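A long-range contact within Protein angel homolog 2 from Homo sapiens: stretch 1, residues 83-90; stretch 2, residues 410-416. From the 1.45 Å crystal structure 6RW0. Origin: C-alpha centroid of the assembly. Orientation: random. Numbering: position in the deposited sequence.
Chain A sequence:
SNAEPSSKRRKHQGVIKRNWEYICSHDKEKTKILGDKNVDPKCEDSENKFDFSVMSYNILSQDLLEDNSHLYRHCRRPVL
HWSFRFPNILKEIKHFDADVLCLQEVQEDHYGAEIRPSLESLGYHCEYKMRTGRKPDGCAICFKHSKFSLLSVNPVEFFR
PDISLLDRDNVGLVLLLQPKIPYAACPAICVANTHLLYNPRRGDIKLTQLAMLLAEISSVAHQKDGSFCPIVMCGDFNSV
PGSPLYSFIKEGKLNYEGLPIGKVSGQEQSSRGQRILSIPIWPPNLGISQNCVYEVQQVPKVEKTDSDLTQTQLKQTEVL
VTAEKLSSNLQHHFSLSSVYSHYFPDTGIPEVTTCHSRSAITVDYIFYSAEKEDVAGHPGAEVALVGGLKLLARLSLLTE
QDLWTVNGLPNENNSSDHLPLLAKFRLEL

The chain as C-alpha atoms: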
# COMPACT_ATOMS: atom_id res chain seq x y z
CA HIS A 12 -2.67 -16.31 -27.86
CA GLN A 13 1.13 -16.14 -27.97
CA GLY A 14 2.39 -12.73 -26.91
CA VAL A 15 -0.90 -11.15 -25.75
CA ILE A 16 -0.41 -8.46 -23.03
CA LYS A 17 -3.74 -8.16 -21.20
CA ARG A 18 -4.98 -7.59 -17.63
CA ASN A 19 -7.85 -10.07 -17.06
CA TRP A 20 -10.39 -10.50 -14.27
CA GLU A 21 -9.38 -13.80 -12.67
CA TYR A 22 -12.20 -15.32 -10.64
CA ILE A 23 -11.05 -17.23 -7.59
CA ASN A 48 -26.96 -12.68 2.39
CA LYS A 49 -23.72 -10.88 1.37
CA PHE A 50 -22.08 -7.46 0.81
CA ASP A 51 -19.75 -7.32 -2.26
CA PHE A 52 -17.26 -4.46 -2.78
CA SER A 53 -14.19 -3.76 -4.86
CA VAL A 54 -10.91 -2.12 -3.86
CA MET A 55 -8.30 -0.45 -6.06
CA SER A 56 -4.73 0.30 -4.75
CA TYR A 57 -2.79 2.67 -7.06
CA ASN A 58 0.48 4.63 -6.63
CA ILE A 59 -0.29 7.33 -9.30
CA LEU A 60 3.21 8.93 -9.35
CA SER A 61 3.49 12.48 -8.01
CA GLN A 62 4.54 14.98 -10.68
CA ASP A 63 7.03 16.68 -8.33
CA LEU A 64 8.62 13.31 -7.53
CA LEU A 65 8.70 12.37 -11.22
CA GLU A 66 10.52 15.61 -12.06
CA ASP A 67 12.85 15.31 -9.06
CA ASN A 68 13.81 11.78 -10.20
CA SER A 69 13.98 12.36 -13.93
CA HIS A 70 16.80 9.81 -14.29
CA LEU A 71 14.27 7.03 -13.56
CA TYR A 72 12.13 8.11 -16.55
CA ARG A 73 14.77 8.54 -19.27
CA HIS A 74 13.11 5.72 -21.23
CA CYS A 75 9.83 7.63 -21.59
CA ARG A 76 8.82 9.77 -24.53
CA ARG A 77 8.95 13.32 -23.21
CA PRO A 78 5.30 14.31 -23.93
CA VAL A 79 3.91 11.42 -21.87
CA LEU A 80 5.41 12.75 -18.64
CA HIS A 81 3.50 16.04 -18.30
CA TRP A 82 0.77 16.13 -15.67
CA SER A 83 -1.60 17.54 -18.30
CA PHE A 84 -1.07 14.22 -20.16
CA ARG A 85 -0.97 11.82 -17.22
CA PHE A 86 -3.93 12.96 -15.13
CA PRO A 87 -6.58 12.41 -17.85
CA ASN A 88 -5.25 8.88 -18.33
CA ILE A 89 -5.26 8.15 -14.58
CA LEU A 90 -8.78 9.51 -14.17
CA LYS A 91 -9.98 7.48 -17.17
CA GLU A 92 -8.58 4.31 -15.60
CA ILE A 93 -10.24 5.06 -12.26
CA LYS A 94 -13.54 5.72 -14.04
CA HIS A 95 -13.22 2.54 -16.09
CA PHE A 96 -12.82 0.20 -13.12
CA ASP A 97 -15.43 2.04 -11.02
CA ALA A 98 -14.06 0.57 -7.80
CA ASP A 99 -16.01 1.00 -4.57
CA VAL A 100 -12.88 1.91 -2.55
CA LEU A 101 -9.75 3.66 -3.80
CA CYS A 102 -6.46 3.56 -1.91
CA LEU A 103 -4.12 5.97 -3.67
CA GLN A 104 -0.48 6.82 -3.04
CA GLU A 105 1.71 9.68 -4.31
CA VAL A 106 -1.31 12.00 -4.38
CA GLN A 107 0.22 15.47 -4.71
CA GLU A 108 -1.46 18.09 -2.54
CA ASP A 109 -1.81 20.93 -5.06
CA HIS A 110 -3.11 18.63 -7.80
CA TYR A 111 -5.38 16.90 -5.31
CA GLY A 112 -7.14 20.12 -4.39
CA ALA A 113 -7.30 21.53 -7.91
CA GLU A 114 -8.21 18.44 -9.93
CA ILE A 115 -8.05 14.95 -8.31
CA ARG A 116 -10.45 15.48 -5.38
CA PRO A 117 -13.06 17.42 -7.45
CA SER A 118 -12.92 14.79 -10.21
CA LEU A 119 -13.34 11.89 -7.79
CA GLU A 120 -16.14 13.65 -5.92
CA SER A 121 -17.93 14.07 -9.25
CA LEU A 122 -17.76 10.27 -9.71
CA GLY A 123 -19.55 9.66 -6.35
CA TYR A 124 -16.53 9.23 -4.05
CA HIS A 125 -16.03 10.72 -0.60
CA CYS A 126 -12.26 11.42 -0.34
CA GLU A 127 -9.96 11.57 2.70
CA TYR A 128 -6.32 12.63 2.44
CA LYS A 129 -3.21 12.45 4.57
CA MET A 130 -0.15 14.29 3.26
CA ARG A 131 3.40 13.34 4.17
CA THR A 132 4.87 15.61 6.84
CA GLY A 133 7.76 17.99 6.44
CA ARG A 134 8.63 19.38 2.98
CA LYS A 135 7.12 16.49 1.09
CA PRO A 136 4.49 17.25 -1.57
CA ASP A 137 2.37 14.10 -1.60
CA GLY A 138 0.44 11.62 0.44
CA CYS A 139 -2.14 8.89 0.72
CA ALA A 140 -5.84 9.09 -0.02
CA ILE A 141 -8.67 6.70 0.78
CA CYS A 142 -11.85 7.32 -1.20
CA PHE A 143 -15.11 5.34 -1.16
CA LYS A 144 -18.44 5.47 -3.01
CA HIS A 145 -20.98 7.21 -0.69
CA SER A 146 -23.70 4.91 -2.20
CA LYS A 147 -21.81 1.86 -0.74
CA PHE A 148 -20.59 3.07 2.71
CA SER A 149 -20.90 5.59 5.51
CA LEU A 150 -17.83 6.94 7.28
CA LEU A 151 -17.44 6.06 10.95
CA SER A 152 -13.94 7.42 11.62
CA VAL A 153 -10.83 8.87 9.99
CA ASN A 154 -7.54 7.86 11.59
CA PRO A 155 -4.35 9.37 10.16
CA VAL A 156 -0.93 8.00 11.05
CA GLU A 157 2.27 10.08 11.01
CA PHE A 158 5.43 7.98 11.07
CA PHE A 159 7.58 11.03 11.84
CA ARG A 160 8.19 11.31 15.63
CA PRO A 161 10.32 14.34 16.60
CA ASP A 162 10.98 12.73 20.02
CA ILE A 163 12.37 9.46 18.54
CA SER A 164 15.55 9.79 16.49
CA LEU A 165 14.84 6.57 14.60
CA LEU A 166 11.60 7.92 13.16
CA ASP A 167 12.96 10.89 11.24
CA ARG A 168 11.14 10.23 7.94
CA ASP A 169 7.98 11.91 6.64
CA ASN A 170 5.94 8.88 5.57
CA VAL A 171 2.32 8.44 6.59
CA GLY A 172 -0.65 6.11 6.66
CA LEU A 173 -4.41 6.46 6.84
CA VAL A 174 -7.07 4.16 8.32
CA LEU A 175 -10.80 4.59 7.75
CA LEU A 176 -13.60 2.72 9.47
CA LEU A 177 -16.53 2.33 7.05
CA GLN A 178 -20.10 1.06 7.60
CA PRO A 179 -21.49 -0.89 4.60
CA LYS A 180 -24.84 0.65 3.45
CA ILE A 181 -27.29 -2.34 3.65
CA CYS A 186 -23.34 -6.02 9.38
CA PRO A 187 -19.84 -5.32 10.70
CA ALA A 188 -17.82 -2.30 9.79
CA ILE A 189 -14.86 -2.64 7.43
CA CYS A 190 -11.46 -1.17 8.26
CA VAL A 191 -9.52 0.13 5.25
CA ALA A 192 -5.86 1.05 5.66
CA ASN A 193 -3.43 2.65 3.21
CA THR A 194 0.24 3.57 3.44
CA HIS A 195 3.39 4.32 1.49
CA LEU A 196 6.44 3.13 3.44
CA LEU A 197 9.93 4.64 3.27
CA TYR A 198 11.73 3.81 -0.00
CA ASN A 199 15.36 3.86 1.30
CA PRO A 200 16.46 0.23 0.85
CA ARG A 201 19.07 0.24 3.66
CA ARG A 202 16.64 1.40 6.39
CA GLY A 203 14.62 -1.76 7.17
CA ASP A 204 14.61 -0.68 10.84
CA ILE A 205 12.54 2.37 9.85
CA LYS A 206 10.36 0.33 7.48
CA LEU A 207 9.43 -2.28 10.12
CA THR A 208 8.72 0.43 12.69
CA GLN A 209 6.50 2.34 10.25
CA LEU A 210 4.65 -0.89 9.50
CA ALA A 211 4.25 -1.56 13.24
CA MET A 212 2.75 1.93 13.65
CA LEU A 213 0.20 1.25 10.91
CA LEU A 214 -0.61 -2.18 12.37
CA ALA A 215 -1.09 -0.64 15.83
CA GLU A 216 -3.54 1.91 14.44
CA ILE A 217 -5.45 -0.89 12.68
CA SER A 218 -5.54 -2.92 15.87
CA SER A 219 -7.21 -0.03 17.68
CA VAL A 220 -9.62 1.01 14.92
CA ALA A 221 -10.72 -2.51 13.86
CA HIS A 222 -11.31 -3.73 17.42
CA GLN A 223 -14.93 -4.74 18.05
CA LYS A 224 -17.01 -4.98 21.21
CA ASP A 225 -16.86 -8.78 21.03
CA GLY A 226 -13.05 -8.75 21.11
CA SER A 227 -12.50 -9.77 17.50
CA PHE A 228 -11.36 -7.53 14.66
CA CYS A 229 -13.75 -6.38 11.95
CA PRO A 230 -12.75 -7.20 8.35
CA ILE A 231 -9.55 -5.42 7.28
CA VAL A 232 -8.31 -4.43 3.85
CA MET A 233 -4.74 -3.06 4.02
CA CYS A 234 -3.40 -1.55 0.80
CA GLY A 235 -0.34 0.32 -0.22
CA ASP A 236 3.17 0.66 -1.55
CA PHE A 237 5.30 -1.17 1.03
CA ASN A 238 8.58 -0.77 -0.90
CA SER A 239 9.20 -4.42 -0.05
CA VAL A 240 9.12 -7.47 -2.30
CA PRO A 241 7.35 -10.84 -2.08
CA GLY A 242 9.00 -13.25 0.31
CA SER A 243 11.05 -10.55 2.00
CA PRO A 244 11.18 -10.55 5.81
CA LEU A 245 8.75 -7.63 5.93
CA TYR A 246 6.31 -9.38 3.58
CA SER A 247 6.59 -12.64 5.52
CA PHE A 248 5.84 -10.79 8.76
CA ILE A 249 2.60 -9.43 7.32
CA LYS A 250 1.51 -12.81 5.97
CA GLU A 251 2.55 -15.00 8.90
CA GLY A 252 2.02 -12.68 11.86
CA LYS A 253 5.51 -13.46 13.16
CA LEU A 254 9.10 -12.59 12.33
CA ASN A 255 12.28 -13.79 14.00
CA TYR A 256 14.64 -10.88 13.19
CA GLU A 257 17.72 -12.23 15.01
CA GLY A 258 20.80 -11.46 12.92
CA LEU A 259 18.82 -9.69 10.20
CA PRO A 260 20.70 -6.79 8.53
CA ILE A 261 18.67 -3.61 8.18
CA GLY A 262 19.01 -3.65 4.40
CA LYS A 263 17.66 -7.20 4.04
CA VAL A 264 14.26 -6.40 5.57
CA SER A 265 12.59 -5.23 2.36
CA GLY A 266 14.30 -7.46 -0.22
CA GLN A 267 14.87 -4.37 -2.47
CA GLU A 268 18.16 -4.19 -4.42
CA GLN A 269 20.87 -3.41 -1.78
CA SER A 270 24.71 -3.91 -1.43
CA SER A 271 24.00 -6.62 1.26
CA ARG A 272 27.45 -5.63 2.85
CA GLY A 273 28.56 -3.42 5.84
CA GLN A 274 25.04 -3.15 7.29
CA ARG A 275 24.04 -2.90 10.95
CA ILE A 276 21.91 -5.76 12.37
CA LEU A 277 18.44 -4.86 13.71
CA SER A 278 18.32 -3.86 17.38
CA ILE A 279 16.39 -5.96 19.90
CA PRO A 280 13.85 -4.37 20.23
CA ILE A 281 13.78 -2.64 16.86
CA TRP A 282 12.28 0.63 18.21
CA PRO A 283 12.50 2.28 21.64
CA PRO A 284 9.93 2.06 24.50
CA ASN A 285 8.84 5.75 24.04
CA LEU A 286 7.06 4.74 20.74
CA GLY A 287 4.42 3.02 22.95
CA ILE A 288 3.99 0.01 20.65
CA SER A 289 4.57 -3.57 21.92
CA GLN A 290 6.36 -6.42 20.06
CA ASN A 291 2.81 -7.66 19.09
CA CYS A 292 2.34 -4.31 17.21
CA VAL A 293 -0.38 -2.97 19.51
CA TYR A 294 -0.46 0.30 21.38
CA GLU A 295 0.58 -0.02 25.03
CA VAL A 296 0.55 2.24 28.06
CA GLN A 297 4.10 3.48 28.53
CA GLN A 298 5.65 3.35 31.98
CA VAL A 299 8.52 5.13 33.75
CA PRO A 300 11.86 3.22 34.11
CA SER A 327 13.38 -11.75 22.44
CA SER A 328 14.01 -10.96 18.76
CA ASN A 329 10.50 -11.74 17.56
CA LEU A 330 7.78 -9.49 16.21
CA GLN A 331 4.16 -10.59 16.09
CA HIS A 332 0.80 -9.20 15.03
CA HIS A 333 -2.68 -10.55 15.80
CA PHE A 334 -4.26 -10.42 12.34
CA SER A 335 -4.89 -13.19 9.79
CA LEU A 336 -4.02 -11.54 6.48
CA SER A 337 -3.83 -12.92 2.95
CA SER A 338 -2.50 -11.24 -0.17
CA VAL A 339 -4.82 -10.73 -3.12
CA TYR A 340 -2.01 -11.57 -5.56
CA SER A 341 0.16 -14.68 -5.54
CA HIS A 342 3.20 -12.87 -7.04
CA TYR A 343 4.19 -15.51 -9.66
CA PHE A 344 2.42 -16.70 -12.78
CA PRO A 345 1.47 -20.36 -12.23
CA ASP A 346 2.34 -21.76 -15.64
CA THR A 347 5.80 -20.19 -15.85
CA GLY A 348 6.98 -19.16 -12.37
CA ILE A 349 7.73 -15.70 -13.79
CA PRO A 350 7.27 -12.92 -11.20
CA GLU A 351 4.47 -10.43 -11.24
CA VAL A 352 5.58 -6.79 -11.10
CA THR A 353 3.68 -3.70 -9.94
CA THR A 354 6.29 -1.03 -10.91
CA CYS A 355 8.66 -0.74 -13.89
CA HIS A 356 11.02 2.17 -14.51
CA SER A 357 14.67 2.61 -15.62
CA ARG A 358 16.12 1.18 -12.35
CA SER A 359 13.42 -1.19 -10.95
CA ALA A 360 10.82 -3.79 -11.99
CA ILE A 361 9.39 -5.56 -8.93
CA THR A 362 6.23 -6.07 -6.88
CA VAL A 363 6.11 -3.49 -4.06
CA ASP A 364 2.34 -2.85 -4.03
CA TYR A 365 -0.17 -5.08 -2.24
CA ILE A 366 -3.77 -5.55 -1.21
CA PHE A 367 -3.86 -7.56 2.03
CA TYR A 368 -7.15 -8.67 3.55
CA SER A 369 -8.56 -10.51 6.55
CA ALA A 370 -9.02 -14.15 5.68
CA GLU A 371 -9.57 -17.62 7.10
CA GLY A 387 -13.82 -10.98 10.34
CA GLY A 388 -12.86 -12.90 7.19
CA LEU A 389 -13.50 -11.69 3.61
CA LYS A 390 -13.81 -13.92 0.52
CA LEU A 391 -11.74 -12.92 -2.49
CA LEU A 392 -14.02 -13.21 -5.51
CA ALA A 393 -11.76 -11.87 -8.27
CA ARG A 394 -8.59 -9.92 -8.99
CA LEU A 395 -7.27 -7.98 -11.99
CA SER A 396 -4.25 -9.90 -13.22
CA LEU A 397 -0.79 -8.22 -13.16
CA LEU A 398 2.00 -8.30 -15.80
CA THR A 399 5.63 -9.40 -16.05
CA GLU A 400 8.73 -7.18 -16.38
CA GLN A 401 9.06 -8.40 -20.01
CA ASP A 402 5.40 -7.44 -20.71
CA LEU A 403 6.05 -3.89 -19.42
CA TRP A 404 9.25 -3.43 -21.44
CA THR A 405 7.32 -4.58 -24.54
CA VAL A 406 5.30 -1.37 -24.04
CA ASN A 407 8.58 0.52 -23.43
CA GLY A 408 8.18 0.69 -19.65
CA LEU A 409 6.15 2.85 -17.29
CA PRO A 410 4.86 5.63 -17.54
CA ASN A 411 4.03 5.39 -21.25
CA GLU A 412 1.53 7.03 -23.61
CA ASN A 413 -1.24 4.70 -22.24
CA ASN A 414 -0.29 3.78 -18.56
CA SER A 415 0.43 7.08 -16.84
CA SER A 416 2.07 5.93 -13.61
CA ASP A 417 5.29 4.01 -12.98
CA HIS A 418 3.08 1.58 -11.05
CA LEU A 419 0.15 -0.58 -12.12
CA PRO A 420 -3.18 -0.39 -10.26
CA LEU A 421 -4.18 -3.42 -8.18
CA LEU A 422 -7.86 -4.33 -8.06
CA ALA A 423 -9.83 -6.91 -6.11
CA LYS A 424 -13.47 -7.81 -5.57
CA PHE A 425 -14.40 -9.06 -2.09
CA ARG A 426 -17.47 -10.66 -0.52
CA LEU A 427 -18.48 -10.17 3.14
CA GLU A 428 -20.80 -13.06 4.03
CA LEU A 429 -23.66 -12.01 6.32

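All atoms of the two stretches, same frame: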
# COMPACT_ATOMS: atom_id res chain seq x y z
N SER A 83 -0.44 17.31 -17.44
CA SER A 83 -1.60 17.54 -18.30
C SER A 83 -1.91 16.32 -19.17
O SER A 83 -3.05 16.17 -19.64
CB SER A 83 -1.33 18.75 -19.19
OG SER A 83 -0.19 18.54 -20.01
N PHE A 84 -0.91 15.48 -19.43
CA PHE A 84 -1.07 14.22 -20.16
C PHE A 84 -1.46 13.08 -19.22
O PHE A 84 -2.39 12.31 -19.51
CB PHE A 84 0.25 13.88 -20.89
CG PHE A 84 0.13 12.69 -21.80
CD1 PHE A 84 0.30 11.40 -21.31
CD2 PHE A 84 -0.16 12.85 -23.14
CE1 PHE A 84 0.17 10.30 -22.14
CE2 PHE A 84 -0.29 11.75 -23.98
CZ PHE A 84 -0.13 10.47 -23.47
N ARG A 85 -0.79 12.98 -18.08
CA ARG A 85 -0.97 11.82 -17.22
C ARG A 85 -2.31 11.83 -16.49
O ARG A 85 -2.94 10.78 -16.36
CB ARG A 85 0.17 11.75 -16.20
CG ARG A 85 1.54 11.59 -16.83
CD ARG A 85 2.59 11.12 -15.83
NE ARG A 85 2.72 11.97 -14.65
CZ ARG A 85 2.43 11.61 -13.39
NH1 ARG A 85 1.94 10.42 -13.10
NH2 ARG A 85 2.63 12.48 -12.41
N PHE A 86 -2.73 12.97 -15.95
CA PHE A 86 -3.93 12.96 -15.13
C PHE A 86 -5.16 12.49 -15.90
O PHE A 86 -5.93 11.67 -15.38
CB PHE A 86 -4.17 14.30 -14.46
CG PHE A 86 -5.47 14.35 -13.72
CD1 PHE A 86 -5.68 13.52 -12.62
CD2 PHE A 86 -6.50 15.16 -14.14
CE1 PHE A 86 -6.90 13.54 -11.95
CE2 PHE A 86 -7.71 15.18 -13.47
CZ PHE A 86 -7.90 14.36 -12.38
N PRO A 87 -5.42 12.96 -17.13
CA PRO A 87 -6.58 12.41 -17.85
C PRO A 87 -6.54 10.90 -18.01
O PRO A 87 -7.59 10.25 -17.94
CB PRO A 87 -6.56 13.16 -19.19
CG PRO A 87 -5.85 14.43 -18.90
CD PRO A 87 -4.81 14.09 -17.85
N ASN A 88 -5.36 10.33 -18.23
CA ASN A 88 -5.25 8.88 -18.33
C ASN A 88 -5.56 8.20 -17.00
O ASN A 88 -6.27 7.18 -16.96
CB ASN A 88 -3.84 8.50 -18.78
CG ASN A 88 -3.68 8.47 -20.28
OD1 ASN A 88 -4.66 8.58 -21.03
ND2 ASN A 88 -2.45 8.31 -20.73
N ILE A 89 -5.03 8.74 -15.90
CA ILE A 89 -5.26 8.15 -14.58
C ILE A 89 -6.73 8.22 -14.23
O ILE A 89 -7.32 7.24 -13.75
CB ILE A 89 -4.38 8.86 -13.54
CG1 ILE A 89 -2.90 8.52 -13.77
CG2 ILE A 89 -4.81 8.50 -12.13
CD1 ILE A 89 -1.93 9.52 -13.17
N LEU A 90 -7.36 9.37 -14.47
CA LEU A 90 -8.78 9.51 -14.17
C LEU A 90 -9.62 8.56 -15.02
O LEU A 90 -10.58 7.96 -14.53
CB LEU A 90 -9.21 10.96 -14.38
CG LEU A 90 -10.68 11.28 -14.12
CD1 LEU A 90 -11.00 11.04 -12.66
CD2 LEU A 90 -11.01 12.72 -14.54
N PRO A 410 6.10 5.35 -16.81
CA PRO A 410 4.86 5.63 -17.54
C PRO A 410 5.09 5.58 -19.06
O PRO A 410 6.16 5.60 -19.54
CB PRO A 410 4.41 7.02 -17.09
CG PRO A 410 5.68 7.67 -16.65
CD PRO A 410 6.56 6.55 -16.15
N ASN A 411 4.00 5.43 -19.77
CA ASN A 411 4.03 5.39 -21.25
C ASN A 411 2.83 6.17 -21.76
O ASN A 411 2.13 6.80 -20.99
CB ASN A 411 4.20 3.95 -21.74
CG ASN A 411 3.02 3.06 -21.43
OD1 ASN A 411 1.90 3.49 -21.57
ND2 ASN A 411 3.29 1.84 -21.02
N GLU A 412 2.61 6.19 -23.06
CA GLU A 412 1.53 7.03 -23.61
C GLU A 412 0.16 6.52 -23.16
O GLU A 412 -0.78 7.24 -23.32
CB GLU A 412 1.64 7.18 -25.12
CG GLU A 412 1.84 5.90 -25.86
CD GLU A 412 2.51 6.17 -27.20
OE1 GLU A 412 1.78 6.32 -28.14
OE2 GLU A 412 3.76 6.28 -27.23
N ASN A 413 0.06 5.29 -22.67
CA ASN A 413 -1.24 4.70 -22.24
C ASN A 413 -1.36 4.46 -20.71
O ASN A 413 -2.46 4.60 -20.18
CB ASN A 413 -1.48 3.46 -23.10
CG ASN A 413 -1.47 3.79 -24.58
OD1 ASN A 413 -0.70 3.26 -25.37
ND2 ASN A 413 -2.35 4.70 -24.97
N ASN A 414 -0.30 4.05 -20.02
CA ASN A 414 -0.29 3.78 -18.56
C ASN A 414 0.49 4.94 -17.96
O ASN A 414 1.65 4.98 -18.15
CB ASN A 414 0.37 2.44 -18.26
CG ASN A 414 -0.21 1.31 -19.07
OD1 ASN A 414 0.48 0.75 -19.91
ND2 ASN A 414 -1.44 0.95 -18.78
N SER A 415 -0.17 5.80 -17.19
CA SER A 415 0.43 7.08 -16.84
C SER A 415 1.01 7.15 -15.43
O SER A 415 1.29 8.25 -14.94
CB SER A 415 -0.55 8.23 -17.11
OG SER A 415 -0.61 8.49 -18.50
N SER A 416 1.25 6.01 -14.81
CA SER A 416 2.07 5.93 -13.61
C SER A 416 3.22 4.95 -13.84
O SER A 416 3.18 4.14 -14.77
CB SER A 416 1.23 5.49 -12.41
OG SER A 416 2.07 5.27 -11.30

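A helical stretch, residues 83-90, packs against an irregular loop, residues 410-416, more than 300 positions later in the chain. Ser-415 is the centre of the contact. Its CB points toward the helix, and both of its oxygens accept hydrogen bonds from helix side chains. Arg-85 NH1 donates to Ser-415 O at 2.9 Å, nearly straight at 168°. The carbonyl lies at the edge of the guanidinium, near its plane, where the N-H groups point. NE, NH1 and NH2 of Arg-85 also have partners elsewhere in the structure.

Asn-88 points its CB toward the loop and donates twice through its amide nitrogen. Asn-88 ND2 reaches Ser-415 OG at 2.9 Å and Glu-412 O at 3.3 Å. The second bond is the longer and more bent, at 141°.

Carbon contacts add to these bonds. Arg-85 CB lies 3.7 Å from Ser-415 CB, and Ile-89 CG1 lies 4.1 Å from the same CB. The edge of the Phe-84 ring also meets Glu-412 O, with CZ 3.3 Å from that oxygen; this is a close contact and is not counted as a hydrogen bond.

The loop also holds itself together. Asn-411 OD1 accepts from Asn-413 N at 2.8 Å and from Asn-414 N at 2.7 Å. Asn-411 N donates to Asn-414 O at 2.9 Å, and Asn-411 ND2 to Asn-414 OD1 at 3.2 Å.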